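Local structure of ofchtiv-allosamidin (Ostrinia furnacalis, 6JMB) at residues R17-I28 with I347-L355. The protein probably hydrolyses chitin as a group IV insect chitinase of glycosyl hydrolase family 18. Numbering follows the deposited sequence.
Sequences RTGLGKFDVDDI and IETDDFHGL
Phe23 meets Phe352 in a T-shaped (edge-to-face) pair, ring centroids 4.7 Å apart and planes at 79°, with the edge of Phe23 directed at the face of Phe352. Followed outward, Phe23 starts with CB beside Glu348 CB; CG, anti to the backbone N (chi1 -170°), carries the ring in against Glu348 and edge-on to Phe352, and lies 3.5 Å from Glu348 CB. On one side of the ring Glu348 CB, over one face, also touches CD1, and CE1 reaches Ile347 CG2 at 4.0 Å; on the other, CD2 sits over the centre of the Phe352 ring and CE2 packs against Phe352 CG. CZ, at the tip, again touches Ile347 CG2. The two faces of the ring are covered by Asp27 CB and, opposite, by Glu348 CA, which makes a CH-pi contact. Phe352 CZ also lies 3.4 Å from both Leu20 O and Lys22 O. With an alanine in place of Phe352, the CD2-CE2 edge of Phe23 would probably lose its aromatic partner and a gap would open beside the Leu20 and Lys22 carbonyl oxygens. Nearer the surface, His353 brings CD2 within 3.3 Å of Leu20 O, while water 3 joins its NE2 to Gly19 O and Lys22 O. Water bridges also span the other end: water 1 links Arg17 NH1, Gly21 O and Glu348 O, and water 2 connects Arg17 NH2 with Glu348 OE2, a water-mediated link in place of a direct salt bridge. The Glu348 carboxylate is further held by Ser346 OG and Gly11 N. The arrangement joins the loops that follow the adjacent parallel strands 5-11 and 341-345 of the family 18 TIM barrel, beside the cleft where allosamidin binds.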
# COMPACT_ATOMS: atom_id res chain seq x y z
N ARG A 17 -5.37 17.88 5.42
CA ARG A 17 -6.44 17.60 6.35
C ARG A 17 -6.36 18.58 7.52
O ARG A 17 -5.31 19.16 7.82
CB ARG A 17 -6.36 16.15 6.82
CG ARG A 17 -6.61 15.18 5.67
CD ARG A 17 -6.20 13.74 5.94
NE ARG A 17 -6.28 12.98 4.69
CZ ARG A 17 -5.81 11.75 4.51
NH1 ARG A 17 -5.23 11.09 5.50
NH2 ARG A 17 -5.94 11.18 3.32
N THR A 18 -7.48 18.78 8.19
CA THR A 18 -7.54 19.77 9.25
C THR A 18 -7.60 19.10 10.61
O THR A 18 -7.92 17.91 10.74
CB THR A 18 -8.73 20.71 9.07
OG1 THR A 18 -9.94 19.96 9.19
CG2 THR A 18 -8.68 21.39 7.71
N GLY A 19 -7.27 19.89 11.63
CA GLY A 19 -7.45 19.46 13.01
C GLY A 19 -6.69 18.18 13.30
O GLY A 19 -5.50 18.05 12.97
N LEU A 20 -7.39 17.22 13.91
CA LEU A 20 -6.75 15.98 14.34
C LEU A 20 -6.41 15.05 13.19
O LEU A 20 -5.71 14.06 13.41
CB LEU A 20 -7.63 15.27 15.36
CG LEU A 20 -7.82 16.03 16.68
CD1 LEU A 20 -9.00 15.47 17.44
CD2 LEU A 20 -6.55 15.96 17.52
N GLY A 21 -6.88 15.33 11.98
CA GLY A 21 -6.55 14.51 10.83
C GLY A 21 -5.30 14.96 10.10
O GLY A 21 -4.73 14.20 9.31
N LYS A 22 -4.87 16.19 10.35
CA LYS A 22 -3.70 16.74 9.66
C LYS A 22 -2.46 15.92 10.01
O LYS A 22 -2.18 15.66 11.18
CB LYS A 22 -3.50 18.19 10.09
CG LYS A 22 -2.38 18.90 9.34
CD LYS A 22 -2.32 20.37 9.74
CE LYS A 22 -1.03 21.04 9.30
NZ LYS A 22 -0.87 21.04 7.82
N PHE A 23 -1.71 15.51 8.99
CA PHE A 23 -0.52 14.69 9.21
C PHE A 23 0.56 15.22 8.29
O PHE A 23 0.47 15.08 7.06
CB PHE A 23 -0.81 13.21 8.94
CG PHE A 23 0.30 12.28 9.36
CD1 PHE A 23 1.45 12.17 8.61
CD2 PHE A 23 0.16 11.50 10.50
CE1 PHE A 23 2.47 11.30 8.99
CE2 PHE A 23 1.17 10.63 10.88
CZ PHE A 23 2.32 10.53 10.12
N ASP A 24 1.58 15.83 8.88
CA ASP A 24 2.70 16.45 8.18
C ASP A 24 3.94 15.57 8.32
O ASP A 24 3.95 14.57 9.05
CB ASP A 24 3.02 17.82 8.80
CG ASP A 24 1.82 18.76 8.80
OD1 ASP A 24 1.00 18.69 7.88
OD2 ASP A 24 1.72 19.58 9.74
N VAL A 25 5.01 15.96 7.63
CA VAL A 25 6.27 15.24 7.75
C VAL A 25 6.69 15.11 9.21
O VAL A 25 7.15 14.05 9.65
CB VAL A 25 7.37 15.89 6.89
CG1 VAL A 25 8.75 15.32 7.26
CG2 VAL A 25 7.09 15.68 5.41
N ASP A 26 6.51 16.18 9.99
CA ASP A 26 6.98 16.12 11.37
C ASP A 26 6.08 15.29 12.29
O ASP A 26 6.38 15.19 13.49
CB ASP A 26 7.28 17.51 11.94
CG ASP A 26 6.05 18.37 12.11
OD1 ASP A 26 4.92 17.90 11.87
OD2 ASP A 26 6.22 19.54 12.51
N ASP A 27 5.01 14.71 11.77
CA ASP A 27 4.23 13.72 12.50
C ASP A 27 4.78 12.31 12.35
O ASP A 27 4.34 11.41 13.07
CB ASP A 27 2.77 13.75 12.02
CG ASP A 27 2.02 14.95 12.54
OD1 ASP A 27 1.87 15.05 13.78
OD2 ASP A 27 1.60 15.79 11.73
N ILE A 28 5.73 12.11 11.45
CA ILE A 28 6.32 10.79 11.22
C ILE A 28 7.31 10.48 12.34
O ILE A 28 8.15 11.32 12.70
CB ILE A 28 7.03 10.76 9.86
CG1 ILE A 28 6.03 10.97 8.73
CG2 ILE A 28 7.80 9.45 9.69
CD1 ILE A 28 6.66 11.12 7.37
N ILE A 347 0.98 5.59 6.60
CA ILE A 347 1.28 5.92 7.99
C ILE A 347 0.31 6.96 8.54
O ILE A 347 0.01 6.96 9.75
CB ILE A 347 2.76 6.35 8.12
CG1 ILE A 347 3.18 6.45 9.59
CG2 ILE A 347 3.02 7.65 7.36
CD1 ILE A 347 4.68 6.65 9.78
N GLU A 348 -0.22 7.84 7.69
CA GLU A 348 -1.00 8.97 8.15
C GLU A 348 -2.38 8.59 8.66
O GLU A 348 -3.09 9.47 9.17
CB GLU A 348 -1.10 10.03 7.05
CG GLU A 348 -1.95 9.61 5.86
CD GLU A 348 -1.17 8.88 4.78
OE1 GLU A 348 0.02 8.58 4.98
OE2 GLU A 348 -1.77 8.60 3.72
N THR A 349 -2.80 7.32 8.55
CA THR A 349 -4.07 6.89 9.13
C THR A 349 -3.91 5.86 10.23
O THR A 349 -4.92 5.27 10.66
CB THR A 349 -5.08 6.43 8.07
OG1 THR A 349 -4.57 5.28 7.39
CG2 THR A 349 -5.37 7.54 7.07
N ASP A 350 -2.70 5.60 10.71
CA ASP A 350 -2.59 4.98 12.02
C ASP A 350 -3.21 5.94 13.03
O ASP A 350 -3.45 7.12 12.74
CB ASP A 350 -1.11 4.72 12.36
CG ASP A 350 -0.92 3.57 13.36
OD1 ASP A 350 -1.88 3.12 14.01
OD2 ASP A 350 0.24 3.12 13.50
N ASP A 351 -3.48 5.44 14.23
CA ASP A 351 -3.92 6.32 15.32
C ASP A 351 -2.69 7.05 15.86
O ASP A 351 -2.17 6.77 16.94
CB ASP A 351 -4.66 5.53 16.39
CG ASP A 351 -5.22 6.41 17.49
OD1 ASP A 351 -5.46 7.61 17.25
OD2 ASP A 351 -5.42 5.89 18.61
N PHE A 352 -2.21 8.00 15.05
CA PHE A 352 -0.93 8.64 15.33
C PHE A 352 -0.99 9.52 16.58
O PHE A 352 0.04 9.70 17.24
CB PHE A 352 -0.37 9.37 14.10
CG PHE A 352 -1.23 10.49 13.57
CD1 PHE A 352 -2.33 10.22 12.76
CD2 PHE A 352 -0.90 11.81 13.81
CE1 PHE A 352 -3.10 11.26 12.23
CE2 PHE A 352 -1.67 12.85 13.28
CZ PHE A 352 -2.77 12.57 12.50
N HIS A 353 -2.17 10.03 16.93
CA HIS A 353 -2.34 10.81 18.15
C HIS A 353 -2.70 9.96 19.36
O HIS A 353 -2.84 10.51 20.46
CB HIS A 353 -3.45 11.86 17.96
CG HIS A 353 -3.10 12.97 17.01
ND1 HIS A 353 -1.87 13.60 17.01
CD2 HIS A 353 -3.84 13.58 16.05
CE1 HIS A 353 -1.87 14.55 16.09
NE2 HIS A 353 -3.05 14.56 15.49
N GLY A 354 -2.88 8.65 19.19
CA GLY A 354 -3.22 7.79 20.31
C GLY A 354 -4.57 8.07 20.93
O GLY A 354 -4.76 7.82 22.13
N LEU A 355 -5.53 8.55 20.13
CA LEU A 355 -6.84 8.90 20.66
C LEU A 355 -7.68 7.68 21.02
O LEU A 355 -8.68 7.83 21.73
CB LEU A 355 -7.59 9.76 19.65
CG LEU A 355 -6.88 11.04 19.22
CD1 LEU A 355 -7.74 11.82 18.22
CD2 LEU A 355 -6.55 11.90 20.44
O HOH W 1 -4.80 11.58 8.31
O HOH W 2 -4.50 8.80 3.79
O HOH W 3 -3.29 16.47 13.48